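Local coordinates for F420-dependent methylenetetrahydromethanopterin dehydrogenase (Methanopyrus kandleri, PDB 1QV9), which catalyses the reversible, coenzyme F420-dependent reduction of methenyl-tetrahydromethanopterin to methylene-tetrahydromethanopterin in methanogenesis from carbon dioxide, at residues V153-Q158 and L189-F194; A149-F154 and A205-A210; A160-I165 and T264-D269; N141-K146 and K243-A248. All blocks are in the same frame, centred on the assembly; numbering follows the deposited sequence.

Interaction 1. Residues V153-Q158 and L189-F194; sequences VFRVVQ and LEREEF
A side-on, two-bond salt bridge between R155 and E193 joins the start of helix 153-169 to the loop between strand 180-183 and helix 197-223. NE of R155 donates to OE1 of E193 at 2.8 Å. NH1 of R155 donates to OE2 of E193 at 2.9 Å. Each oxygen accepts through its syn lone pair, and both bonds lie in the guanidinium plane. The two flat groups are nearly coplanar, 13° apart, and meet edge to edge. The R155 chain runs extended to CD and then bends at chi3 (-55°), which turns its NE and NH1 edge to the carboxylate. NH2 of R155 hydrogen-bonds to OG1 of T264 and forms a salt bridge with D133 of a neighbouring subunit. All three nitrogens are therefore engaged, which fixes the rotation of this buried group. A methionine at R155 would probably leave the carboxylates of E193 and of D133 in the neighbouring subunit without their positive mate.

The second point of contact is V156 against R191. CG2 of V156 lies over one guanidinium face, toward the rim, 3.6 Å from NE of R191. Bends at chi2 and chi3 lay the R191 guanidinium across this methyl, and its NH2 forms a salt bridge with E159. The two arginines stand close, with NE of R155 5.3 Å from NH2 of R191, but each has its own carboxylate. Around the contact, F194 packs on helix 197-223, F154 packs on helices 134-150 and 15-19, and L262 touches both R155 and E193.

Interaction 2. Residues A149-F154 and A205-A210; sequences AATGVF and AALEIA
T151, in the turn between helices 134-150 and 153-169, packs against L207 and A206 of helix 197-223. Its CB lies 3.9 Å from CD2 of L207. One branch, OG1, comes to 3.5 Å from the same CD2 of L207. The other branch, CG2, sits 3.8 Å from CD2 of L207 and also reaches CB of A206 at 4.0 Å. The T151 side chain is thus spread against the leucine tip, with three of its atoms touching one methyl. With chi1 at 61°, OG1 stands between the backbone N and the carbonyl carbon, and it hydrogen-bonds back to the carbonyl O of V147.

The other methyl of L207, CD1, packs chiefly on V153. It meets CG2 of V153 at 3.6 Å, and that CG2 also touches CD2 of L207. The leucine fork therefore bridges both sides of G152. That glycine has a positive phi and is the N-cap of helix 153-169. At these backbone angles a beta carbon would probably press on the carbonyl O of T151.

No hydrogen bond crosses this buried contact. The hydroxyl is bonded back to the preceding helix, so what T151 offers the leucine is mainly shape. The turn and the start of helix 153-169 are joined to helix 197-223 by van der Waals contact alone.

Interaction 3. Residues A160-I165 and T264-D269; sequences AFDELI and TPHAPD
D162 and H266 face each other from a helix and an extended loop, with their CA atoms 9.7 Å apart, so the side chains must bridge the gap. D162 lies on helix 153-169. H266 lies in the loop that follows helix 227-257. The two side chains come from opposite directions. NE2 of H266 donates to OD1 of D162 at 2.7 Å, with an N-H...O angle of 150°. A weak second bond runs from NE2 of H266 to OD2 of D162 at 3.1 Å. The donor approaches OD1 on its syn side, somewhat out of the carboxylate plane. The carboxylate stands almost perpendicular to the imidazole, at 83°, and meets the ring at its edge.

Each group has further partners. ND1 of H266 hydrogen-bonds to E26, so the ring is held at both nitrogens. OD2 of D162 also forms a salt bridge with R30. The two acids would tend to stabilise a positive imidazole, though R30 nearby probably offsets part of this. An alanine at D162 would probably leave NE2 of H266 without its acceptor and R30 without this carboxylate, with ND1 the ring's remaining bonded nitrogen.

Beyond the pair, the carbonyl O of H266 accepts a bond from R129 of a neighbouring subunit, and F161 of the helix packs on strands 67-71 and 115-119. This is a histidine-carboxylate hydrogen bond, here joining the C-terminal loop to a helix of the alpha/beta domain.

Interaction 4. Residues N141-K146 and K243-A248; sequences NADLMK and KAAELA
A245 meets D143 and K146 where helices 134-150 and 227-257 pack side by side. The segment axes approach to 8.3 Å and run in similar directions, 34° apart. The tight part is centred on A245. Its CA lies 5.3 Å from CA of D143, an approach that the small methyl of the alanine allows. CB of A245 rests 3.7 Å from the carbonyl O of D143 and just as far from OD1 of D143, an acid that is itself partly exposed. The same CB of A245 also lies 4.1 Å from CG of K146, which in turn sits 3.9 Å from the carbonyl O of A245. One turn on, CB of A248 approaches the carbonyl O of K146 at 4.0 Å. In this way alanine methyls on one helix meet carbonyl oxygens of the other, and A245 meets side-chain atoms too. No hydrogen bond passes between the segments.

The K146 chain beyond CG makes up the looser part. After touching A245 it bends at chi2 (54°). The rest of the chain is extended and carries NZ past the alanines. There it has a long, weak ion pair with D249 and no salt bridge within the contact.

Other helices enclose the pair. A244 and L247 pack on helix 197-223, and M145, on another side of helix 134-150, packs on helix 15-19. A142 and K146 touch a neighbouring subunit. A different neighbouring subunit meets the other helix: NZ of K243 pairs with E250 of that subunit, and E246 with its K243. Helix 227-257 thus continues its contacts into the oligomer.

Reading from the N terminus, the first segment met is 141-146. Its contact with 243-248, interaction 4, closes a loop that contains interactions 1 and 2 entirely. Those two start from overlapping segments around V153 and F154. Interaction 1 returns at 189-194, before helix 197-223, and interaction 2 returns within that helix. F194 of interaction 1 packs on the turn used by interaction 2, and A206 packs on A244 between interactions 2 and 4. Interaction 3 crosses all the others, since 264-269 lies beyond 243-248. It meets interaction 1 through T264. Interactions 1 to 3 tie helix 153-169 and the turn before it to helix 197-223, its preceding loop and the C-terminal loop. Interaction 4 ties helix 134-150 to helix 227-257.

Interaction 1. Residues V153-Q158 and L189-F194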
loop_
_atom_site.group_PDB
_atom_site.type_symbol
_atom_site.label_atom_id
_atom_site.label_comp_id
_atom_site.label_asym_id
_atom_site.label_seq_id
_atom_site.Cartn_x
_atom_site.Cartn_y
_atom_site.Cartn_z
ATOM N N VAL A 153 -21.762 -6.679 -7.838
ATOM C CA VAL A 153 -22.328 -7.614 -8.796
ATOM C C VAL A 153 -23.143 -8.718 -8.103
ATOM O O VAL A 153 -24.199 -9.110 -8.600
ATOM C CB VAL A 153 -21.217 -8.275 -9.677
ATOM C CG1 VAL A 153 -21.774 -9.482 -10.458
ATOM C CG2 VAL A 153 -20.651 -7.216 -10.618
ATOM N N PHE A 154 -22.652 -9.222 -6.958
ATOM C CA PHE A 154 -23.385 -10.278 -6.265
ATOM C C PHE A 154 -24.725 -9.755 -5.723
ATOM O O PHE A 154 -25.634 -10.569 -5.522
ATOM C CB PHE A 154 -22.541 -10.872 -5.107
ATOM C CG PHE A 154 -21.489 -11.876 -5.552
ATOM C CD1 PHE A 154 -20.426 -12.164 -4.717
ATOM C CD2 PHE A 154 -21.571 -12.510 -6.772
ATOM C CE1 PHE A 154 -19.446 -13.086 -5.088
ATOM C CE2 PHE A 154 -20.572 -13.443 -7.155
ATOM C CZ PHE A 154 -19.533 -13.712 -6.302
ATOM N N ARG A 155 -24.826 -8.454 -5.467
ATOM C CA ARG A 155 -26.105 -7.939 -4.974
ATOM C C ARG A 155 -27.119 -7.978 -6.114
ATOM O O ARG A 155 -28.311 -8.168 -5.881
ATOM C CB ARG A 155 -25.993 -6.512 -4.407
ATOM C CG ARG A 155 -27.036 -6.253 -3.287
ATOM C CD ARG A 155 -26.994 -4.857 -2.767
ATOM N NE ARG A 155 -25.682 -4.419 -2.292
ATOM C CZ ARG A 155 -25.150 -4.757 -1.127
ATOM N NH1 ARG A 155 -23.961 -4.305 -0.804
ATOM N NH2 ARG A 155 -25.815 -5.523 -0.291
ATOM N N VAL A 156 -26.679 -7.781 -7.356
ATOM C CA VAL A 156 -27.601 -7.860 -8.489
ATOM C C VAL A 156 -28.157 -9.300 -8.584
ATOM O O VAL A 156 -29.346 -9.532 -8.853
ATOM C CB VAL A 156 -26.877 -7.545 -9.820
ATOM C CG1 VAL A 156 -27.830 -7.661 -10.985
ATOM C CG2 VAL A 156 -26.289 -6.119 -9.768
ATOM N N VAL A 157 -27.265 -10.283 -8.412
ATOM C CA VAL A 157 -27.679 -11.686 -8.463
ATOM C C VAL A 157 -28.616 -12.016 -7.321
ATOM O O VAL A 157 -29.614 -12.702 -7.543
ATOM C CB VAL A 157 -26.397 -12.613 -8.452
ATOM C CG1 VAL A 157 -26.759 -14.083 -8.485
ATOM C CG2 VAL A 157 -25.526 -12.277 -9.640
ATOM N N GLN A 158 -28.293 -11.537 -6.123
ATOM C CA GLN A 158 -29.114 -11.756 -4.937
ATOM C C GLN A 158 -30.510 -11.214 -5.230
ATOM O O GLN A 158 -31.502 -11.915 -4.992
ATOM C CB GLN A 158 -28.523 -11.023 -3.727
ATOM C CG GLN A 158 -29.371 -11.131 -2.440
ATOM C CD GLN A 158 -29.087 -10.062 -1.370
ATOM O OE1 GLN A 158 -28.070 -9.355 -1.401
ATOM N NE2 GLN A 158 -29.998 -9.964 -0.381
ATOM N N LEU A 189 -23.817 1.648 -13.230
ATOM C CA LEU A 189 -24.274 3.030 -13.404
ATOM C C LEU A 189 -25.660 3.275 -12.849
ATOM O O LEU A 189 -25.959 4.393 -12.400
ATOM C CB LEU A 189 -24.226 3.381 -14.885
ATOM C CG LEU A 189 -22.807 3.560 -15.445
ATOM C CD1 LEU A 189 -22.854 3.526 -16.972
ATOM C CD2 LEU A 189 -22.162 4.856 -14.940
ATOM N N GLU A 190 -26.515 2.252 -12.861
ATOM C CA GLU A 190 -27.875 2.431 -12.350
ATOM C C GLU A 190 -28.214 1.714 -11.046
ATOM O O GLU A 190 -29.386 1.555 -10.690
ATOM C CB GLU A 190 -28.867 2.022 -13.443
ATOM C CG GLU A 190 -28.841 2.982 -14.608
ATOM C CD GLU A 190 -29.703 2.505 -15.758
ATOM O OE1 GLU A 190 -30.405 3.353 -16.344
ATOM O OE2 GLU A 190 -29.676 1.301 -16.082
ATOM N N ARG A 191 -27.193 1.269 -10.328
ATOM C CA ARG A 191 -27.417 0.602 -9.061
ATOM C C ARG A 191 -27.371 1.708 -7.997
ATOM O O ARG A 191 -26.769 2.759 -8.202
ATOM C CB ARG A 191 -26.297 -0.413 -8.805
ATOM C CG ARG A 191 -26.156 -1.528 -9.865
ATOM C CD ARG A 191 -27.291 -2.530 -9.773
ATOM N NE ARG A 191 -27.430 -3.039 -8.418
ATOM C CZ ARG A 191 -28.477 -3.739 -8.006
ATOM N NH1 ARG A 191 -29.463 -4.010 -8.866
ATOM N NH2 ARG A 191 -28.564 -4.132 -6.738
ATOM N N GLU A 192 -27.996 1.503 -6.858
ATOM C CA GLU A 192 -27.894 2.552 -5.844
ATOM C C GLU A 192 -26.835 2.067 -4.864
ATOM O O GLU A 192 -26.853 2.394 -3.693
ATOM C CB GLU A 192 -29.228 2.728 -5.121
ATOM C CG GLU A 192 -30.312 3.243 -6.034
ATOM C CD GLU A 192 -29.896 4.534 -6.697
ATOM O OE1 GLU A 192 -30.112 5.618 -6.104
ATOM O OE2 GLU A 192 -29.331 4.465 -7.808
ATOM N N GLU A 193 -25.897 1.293 -5.376
ATOM C CA GLU A 193 -24.874 0.679 -4.532
ATOM C C GLU A 193 -23.987 1.628 -3.691
ATOM O O GLU A 193 -23.939 1.555 -2.441
ATOM C CB GLU A 193 -23.998 -0.201 -5.445
ATOM C CG GLU A 193 -22.937 -1.092 -4.744
ATOM C CD GLU A 193 -23.559 -2.206 -3.936
ATOM O OE1 GLU A 193 -24.692 -2.664 -4.265
ATOM O OE2 GLU A 193 -22.894 -2.628 -2.971
ATOM N N PHE A 194 -23.331 2.555 -4.375
ATOM C CA PHE A 194 -22.367 3.429 -3.733
ATOM C C PHE A 194 -22.785 4.849 -3.420
ATOM O O PHE A 194 -23.294 5.573 -4.296
ATOM C CB PHE A 194 -21.118 3.498 -4.628
ATOM C CG PHE A 194 -20.460 2.151 -4.847
ATOM C CD1 PHE A 194 -19.707 1.589 -3.835
ATOM C CD2 PHE A 194 -20.637 1.437 -6.039
ATOM C CE1 PHE A 194 -19.130 0.313 -3.997
ATOM C CE2 PHE A 194 -20.080 0.177 -6.211
ATOM C CZ PHE A 194 -19.323 -0.391 -5.195
#

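Interaction 2. Residues A149-F154 and A205-A210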
loop_
_atom_site.group_PDB
_atom_site.type_symbol
_atom_site.label_atom_id
_atom_site.label_comp_id
_atom_site.label_asym_id
_atom_site.label_seq_id
_atom_site.Cartn_x
_atom_site.Cartn_y
_atom_site.Cartn_z
ATOM N N ALA A 149 -18.050 -9.360 -5.322
ATOM C CA ALA A 149 -18.770 -8.964 -4.109
ATOM C C ALA A 149 -18.681 -7.473 -3.873
ATOM O O ALA A 149 -19.714 -6.794 -3.822
ATOM C CB ALA A 149 -18.197 -9.740 -2.901
ATOM N N ALA A 150 -17.471 -6.936 -3.748
ATOM C CA ALA A 150 -17.295 -5.525 -3.422
ATOM C C ALA A 150 -17.761 -4.529 -4.477
ATOM O O ALA A 150 -18.004 -3.373 -4.162
ATOM C CB ALA A 150 -15.832 -5.260 -2.987
ATOM N N THR A 151 -17.861 -4.961 -5.737
ATOM C CA THR A 151 -18.365 -4.031 -6.773
ATOM C C THR A 151 -19.889 -4.013 -6.765
ATOM O O THR A 151 -20.501 -3.121 -7.384
ATOM C CB THR A 151 -17.910 -4.453 -8.181
ATOM O OG1 THR A 151 -18.426 -5.757 -8.460
ATOM C CG2 THR A 151 -16.365 -4.384 -8.279
ATOM N N GLY A 152 -20.498 -4.975 -6.073
ATOM C CA GLY A 152 -21.952 -5.033 -6.033
ATOM C C GLY A 152 -22.577 -5.985 -7.031
ATOM O O GLY A 152 -23.808 -6.124 -7.070
ATOM N N VAL A 153 -21.762 -6.679 -7.838
ATOM C CA VAL A 153 -22.328 -7.614 -8.796
ATOM C C VAL A 153 -23.143 -8.718 -8.103
ATOM O O VAL A 153 -24.199 -9.110 -8.600
ATOM C CB VAL A 153 -21.217 -8.275 -9.677
ATOM C CG1 VAL A 153 -21.774 -9.482 -10.458
ATOM C CG2 VAL A 153 -20.651 -7.216 -10.618
ATOM N N PHE A 154 -22.652 -9.222 -6.958
ATOM C CA PHE A 154 -23.385 -10.278 -6.265
ATOM C C PHE A 154 -24.725 -9.755 -5.723
ATOM O O PHE A 154 -25.634 -10.569 -5.522
ATOM C CB PHE A 154 -22.541 -10.872 -5.107
ATOM C CG PHE A 154 -21.489 -11.876 -5.552
ATOM C CD1 PHE A 154 -20.426 -12.164 -4.717
ATOM C CD2 PHE A 154 -21.571 -12.510 -6.772
ATOM C CE1 PHE A 154 -19.446 -13.086 -5.088
ATOM C CE2 PHE A 154 -20.572 -13.443 -7.155
ATOM C CZ PHE A 154 -19.533 -13.712 -6.302
ATOM N N ALA A 205 -14.052 0.438 -12.888
ATOM C CA ALA A 205 -12.716 0.095 -13.395
ATOM C C ALA A 205 -12.401 -1.371 -13.043
ATOM O O ALA A 205 -11.815 -2.103 -13.827
ATOM C CB ALA A 205 -11.654 0.992 -12.794
ATOM N N ALA A 206 -12.730 -1.815 -11.829
ATOM C CA ALA A 206 -12.468 -3.193 -11.505
ATOM C C ALA A 206 -13.204 -4.192 -12.415
ATOM O O ALA A 206 -12.643 -5.202 -12.785
ATOM C CB ALA A 206 -12.844 -3.462 -9.996
ATOM N N LEU A 207 -14.458 -3.926 -12.748
ATOM C CA LEU A 207 -15.236 -4.839 -13.558
ATOM C C LEU A 207 -14.736 -4.787 -14.996
ATOM O O LEU A 207 -14.776 -5.816 -15.667
ATOM C CB LEU A 207 -16.735 -4.496 -13.553
ATOM C CG LEU A 207 -17.430 -4.682 -12.202
ATOM C CD1 LEU A 207 -18.952 -4.586 -12.424
ATOM C CD2 LEU A 207 -17.127 -6.098 -11.638
ATOM N N GLU A 208 -14.261 -3.626 -15.436
ATOM C CA GLU A 208 -13.754 -3.540 -16.807
ATOM C C GLU A 208 -12.501 -4.395 -16.883
ATOM O O GLU A 208 -12.337 -5.202 -17.821
ATOM C CB GLU A 208 -13.447 -2.089 -17.198
ATOM C CG GLU A 208 -12.877 -2.015 -18.625
ATOM C CD GLU A 208 -13.926 -2.272 -19.680
ATOM O OE1 GLU A 208 -13.516 -2.610 -20.826
ATOM O OE2 GLU A 208 -15.143 -2.167 -19.380
ATOM N N ILE A 209 -11.596 -4.263 -15.905
ATOM C CA ILE A 209 -10.373 -5.059 -15.937
ATOM C C ILE A 209 -10.693 -6.557 -15.852
ATOM O O ILE A 209 -10.096 -7.374 -16.546
ATOM C CB ILE A 209 -9.416 -4.633 -14.781
ATOM C CG1 ILE A 209 -8.947 -3.199 -15.016
ATOM C CG2 ILE A 209 -8.272 -5.670 -14.619
ATOM C CD1 ILE A 209 -8.099 -2.608 -13.876
ATOM N N ALA A 210 -11.611 -6.941 -14.969
ATOM C CA ALA A 210 -12.016 -8.321 -14.841
ATOM C C ALA A 210 -12.572 -8.843 -16.167
ATOM O O ALA A 210 -12.247 -9.943 -16.556
ATOM C CB ALA A 210 -13.075 -8.463 -13.695
#

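Interaction 3. Residues A160-I165 and T264-D269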
loop_
_atom_site.group_PDB
_atom_site.type_symbol
_atom_site.label_atom_id
_atom_site.label_comp_id
_atom_site.label_asym_id
_atom_site.label_seq_id
_atom_site.Cartn_x
_atom_site.Cartn_y
_atom_site.Cartn_z
ATOM N N ALA A 160 -32.080 -10.609 -8.093
ATOM C CA ALA A 160 -32.798 -11.362 -9.107
ATOM C C ALA A 160 -33.390 -12.653 -8.546
ATOM O O ALA A 160 -34.532 -13.027 -8.855
ATOM C CB ALA A 160 -31.884 -11.686 -10.285
ATOM N N PHE A 161 -32.614 -13.365 -7.728
ATOM C CA PHE A 161 -33.123 -14.600 -7.157
ATOM C C PHE A 161 -34.114 -14.363 -6.053
ATOM O O PHE A 161 -35.047 -15.149 -5.914
ATOM C CB PHE A 161 -31.955 -15.502 -6.681
ATOM C CG PHE A 161 -31.354 -16.307 -7.783
ATOM C CD1 PHE A 161 -30.060 -16.072 -8.197
ATOM C CD2 PHE A 161 -32.119 -17.245 -8.465
ATOM C CE1 PHE A 161 -29.515 -16.754 -9.297
ATOM C CE2 PHE A 161 -31.599 -17.925 -9.559
ATOM C CZ PHE A 161 -30.286 -17.680 -9.980
ATOM N N ASP A 162 -33.953 -13.291 -5.284
ATOM C CA ASP A 162 -34.918 -13.010 -4.220
ATOM C C ASP A 162 -36.300 -12.723 -4.854
ATOM O O ASP A 162 -37.321 -13.142 -4.304
ATOM C CB ASP A 162 -34.436 -11.848 -3.364
ATOM C CG ASP A 162 -33.490 -12.312 -2.227
ATOM O OD1 ASP A 162 -32.714 -11.482 -1.716
ATOM O OD2 ASP A 162 -33.565 -13.504 -1.833
ATOM N N GLU A 163 -36.320 -12.037 -5.995
ATOM C CA GLU A 163 -37.576 -11.751 -6.708
ATOM C C GLU A 163 -38.219 -13.074 -7.176
ATOM O O GLU A 163 -39.433 -13.295 -7.039
ATOM C CB GLU A 163 -37.292 -10.852 -7.916
ATOM C CG GLU A 163 -38.525 -10.506 -8.770
ATOM C CD GLU A 163 -38.155 -9.828 -10.094
ATOM O OE1 GLU A 163 -37.443 -8.801 -10.068
ATOM O OE2 GLU A 163 -38.578 -10.323 -11.165
ATOM N N LEU A 164 -37.412 -13.974 -7.734
ATOM C CA LEU A 164 -37.916 -15.261 -8.200
ATOM C C LEU A 164 -38.445 -16.105 -7.020
ATOM O O LEU A 164 -39.457 -16.817 -7.149
ATOM C CB LEU A 164 -36.786 -15.997 -8.929
ATOM C CG LEU A 164 -37.185 -17.089 -9.919
ATOM C CD1 LEU A 164 -38.041 -16.503 -11.054
ATOM C CD2 LEU A 164 -35.905 -17.734 -10.469
ATOM N N ILE A 165 -37.772 -16.023 -5.877
ATOM C CA ILE A 165 -38.196 -16.758 -4.695
ATOM C C ILE A 165 -39.562 -16.242 -4.241
ATOM O O ILE A 165 -40.403 -17.046 -3.822
ATOM C CB ILE A 165 -37.172 -16.643 -3.551
ATOM C CG1 ILE A 165 -35.982 -17.556 -3.885
ATOM C CG2 ILE A 165 -37.805 -17.042 -2.202
ATOM C CD1 ILE A 165 -34.768 -17.265 -3.086
ATOM N N THR A 264 -27.590 -5.427 2.836
ATOM C CA THR A 264 -28.955 -5.868 2.546
ATOM C C THR A 264 -29.143 -7.312 2.985
ATOM O O THR A 264 -29.250 -8.225 2.165
ATOM C CB THR A 264 -29.318 -5.714 1.027
ATOM O OG1 THR A 264 -28.378 -6.447 0.195
ATOM C CG2 THR A 264 -29.320 -4.252 0.639
ATOM N N PRO A 265 -29.179 -7.540 4.314
ATOM C CA PRO A 265 -29.352 -8.879 4.877
ATOM C C PRO A 265 -30.785 -9.359 4.824
ATOM O O PRO A 265 -31.720 -8.551 4.717
ATOM C CB PRO A 265 -28.895 -8.716 6.321
ATOM C CG PRO A 265 -29.423 -7.308 6.630
ATOM C CD PRO A 265 -29.070 -6.520 5.377
ATOM N N HIS A 266 -30.943 -10.676 4.867
ATOM C CA HIS A 266 -32.271 -11.286 4.903
ATOM C C HIS A 266 -32.778 -11.413 6.339
ATOM O O HIS A 266 -32.014 -11.719 7.243
ATOM C CB HIS A 266 -32.221 -12.700 4.305
ATOM C CG HIS A 266 -31.952 -12.718 2.840
ATOM N ND1 HIS A 266 -30.692 -12.961 2.332
ATOM C CD2 HIS A 266 -32.758 -12.511 1.777
ATOM C CE1 HIS A 266 -30.737 -12.908 1.013
ATOM N NE2 HIS A 266 -31.979 -12.637 0.647
ATOM N N ALA A 267 -34.074 -11.156 6.532
ATOM C CA ALA A 267 -34.713 -11.362 7.840
ATOM C C ALA A 267 -35.056 -12.867 7.834
ATOM O O ALA A 267 -34.973 -13.526 6.800
ATOM C CB ALA A 267 -36.007 -10.540 7.939
ATOM N N PRO A 268 -35.452 -13.431 8.990
ATOM C CA PRO A 268 -35.797 -14.858 9.064
ATOM C C PRO A 268 -36.943 -15.268 8.147
ATOM O O PRO A 268 -37.004 -16.414 7.685
ATOM C CB PRO A 268 -36.141 -15.050 10.538
ATOM C CG PRO A 268 -35.220 -14.083 11.199
ATOM C CD PRO A 268 -35.365 -12.849 10.338
ATOM N N ASP A 269 -37.858 -14.331 7.888
ATOM C CA ASP A 269 -38.991 -14.591 7.024
ATOM C C ASP A 269 -38.656 -14.349 5.555
ATOM O O ASP A 269 -39.505 -14.449 4.676
ATOM C CB ASP A 269 -40.210 -13.756 7.490
ATOM C CG ASP A 269 -40.140 -12.287 7.076
ATOM O OD1 ASP A 269 -39.073 -11.799 6.658
ATOM O OD2 ASP A 269 -41.182 -11.599 7.183
#

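Interaction 4. Residues N141-K146 and K243-A248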
loop_
_atom_site.group_PDB
_atom_site.type_symbol
_atom_site.label_atom_id
_atom_site.label_comp_id
_atom_site.label_asym_id
_atom_site.label_seq_id
_atom_site.Cartn_x
_atom_site.Cartn_y
_atom_site.Cartn_z
ATOM N N ASN A 141 -9.519 -17.298 -7.727
ATOM C CA ASN A 141 -10.928 -17.269 -7.326
ATOM C C ASN A 141 -11.142 -16.331 -6.140
ATOM O O ASN A 141 -12.216 -15.721 -6.052
ATOM C CB ASN A 141 -11.454 -18.655 -7.049
ATOM C CG ASN A 141 -11.846 -19.332 -8.331
ATOM O OD1 ASN A 141 -11.072 -20.092 -8.918
ATOM N ND2 ASN A 141 -13.038 -19.006 -8.813
ATOM N N ALA A 142 -10.176 -16.236 -5.235
ATOM C CA ALA A 142 -10.313 -15.285 -4.106
ATOM C C ALA A 142 -10.384 -13.857 -4.642
ATOM O O ALA A 142 -11.189 -13.051 -4.194
ATOM C CB ALA A 142 -9.112 -15.422 -3.134
ATOM N N ASP A 143 -9.531 -13.517 -5.618
ATOM C CA ASP A 143 -9.554 -12.191 -6.169
ATOM C C ASP A 143 -10.849 -11.927 -6.926
ATOM O O ASP A 143 -11.436 -10.832 -6.779
ATOM C CB ASP A 143 -8.343 -11.978 -7.090
ATOM C CG ASP A 143 -7.057 -11.757 -6.308
ATOM O OD1 ASP A 143 -7.108 -11.285 -5.138
ATOM O OD2 ASP A 143 -5.970 -12.047 -6.865
ATOM N N LEU A 144 -11.280 -12.893 -7.738
ATOM C CA LEU A 144 -12.524 -12.723 -8.490
ATOM C C LEU A 144 -13.717 -12.577 -7.537
ATOM O O LEU A 144 -14.578 -11.725 -7.766
ATOM C CB LEU A 144 -12.683 -13.902 -9.452
ATOM C CG LEU A 144 -14.010 -13.957 -10.200
ATOM C CD1 LEU A 144 -14.216 -12.713 -11.049
ATOM C CD2 LEU A 144 -14.015 -15.224 -11.108
HETATM N N MSE A 145 -13.748 -13.385 -6.463
HETATM C CA MSE A 145 -14.862 -13.285 -5.489
HETATM C C MSE A 145 -14.884 -11.891 -4.867
HETATM O O MSE A 145 -15.971 -11.285 -4.679
HETATM C CB MSE A 145 -14.699 -14.353 -4.398
HETATM C CG MSE A 145 -15.881 -14.373 -3.452
HETATM SE SE MSE A 145 -15.658 -15.846 -2.165
HETATM C CE MSE A 145 -15.545 -17.292 -3.472
ATOM N N LYS A 146 -13.709 -11.360 -4.525
ATOM C CA LYS A 146 -13.661 -10.013 -3.937
ATOM C C LYS A 146 -14.214 -8.995 -4.951
ATOM O O LYS A 146 -14.975 -8.085 -4.609
ATOM C CB LYS A 146 -12.206 -9.667 -3.553
ATOM C CG LYS A 146 -11.961 -8.251 -3.101
ATOM C CD LYS A 146 -12.874 -7.859 -1.966
ATOM C CE LYS A 146 -12.500 -6.485 -1.447
ATOM N NZ LYS A 146 -13.402 -6.012 -0.388
ATOM N N LYS A 243 -5.153 -6.862 -9.339
ATOM C CA LYS A 243 -5.346 -5.413 -9.259
ATOM C C LYS A 243 -6.820 -5.007 -9.306
ATOM O O LYS A 243 -7.210 -3.987 -8.736
ATOM C CB LYS A 243 -4.573 -4.684 -10.374
ATOM C CG LYS A 243 -3.063 -4.715 -10.081
ATOM C CD LYS A 243 -2.763 -4.147 -8.671
ATOM C CE LYS A 243 -1.270 -3.929 -8.391
ATOM N NZ LYS A 243 -0.568 -5.211 -8.360
ATOM N N ALA A 244 -7.641 -5.777 -10.026
ATOM C CA ALA A 244 -9.063 -5.492 -10.046
ATOM C C ALA A 244 -9.572 -5.696 -8.598
ATOM O O ALA A 244 -10.399 -4.908 -8.160
ATOM C CB ALA A 244 -9.820 -6.437 -11.047
ATOM N N ALA A 245 -9.090 -6.718 -7.887
ATOM C CA ALA A 245 -9.586 -6.923 -6.482
ATOM C C ALA A 245 -9.150 -5.737 -5.629
ATOM O O ALA A 245 -9.881 -5.309 -4.707
ATOM C CB ALA A 245 -9.006 -8.202 -5.891
ATOM N N GLU A 246 -7.953 -5.196 -5.876
ATOM C CA GLU A 246 -7.482 -4.054 -5.094
ATOM C C GLU A 246 -8.379 -2.836 -5.349
ATOM O O GLU A 246 -8.683 -2.061 -4.430
ATOM C CB GLU A 246 -6.029 -3.747 -5.465
ATOM C CG GLU A 246 -5.369 -2.649 -4.683
ATOM C CD GLU A 246 -4.021 -2.326 -5.286
ATOM O OE1 GLU A 246 -3.235 -3.279 -5.463
ATOM O OE2 GLU A 246 -3.765 -1.147 -5.599
ATOM N N LEU A 247 -8.819 -2.641 -6.594
ATOM C CA LEU A 247 -9.715 -1.524 -6.882
ATOM C C LEU A 247 -11.028 -1.708 -6.150
ATOM O O LEU A 247 -11.572 -0.730 -5.621
ATOM C CB LEU A 247 -10.000 -1.436 -8.401
ATOM C CG LEU A 247 -9.008 -0.632 -9.226
ATOM C CD1 LEU A 247 -9.212 -1.000 -10.704
ATOM C CD2 LEU A 247 -9.234 0.867 -9.030
ATOM N N ALA A 248 -11.538 -2.939 -6.152
ATOM C CA ALA A 248 -12.811 -3.209 -5.483
ATOM C C ALA A 248 -12.616 -2.955 -3.988
ATOM O O ALA A 248 -13.528 -2.407 -3.306
ATOM C CB ALA A 248 -13.256 -4.643 -5.754
#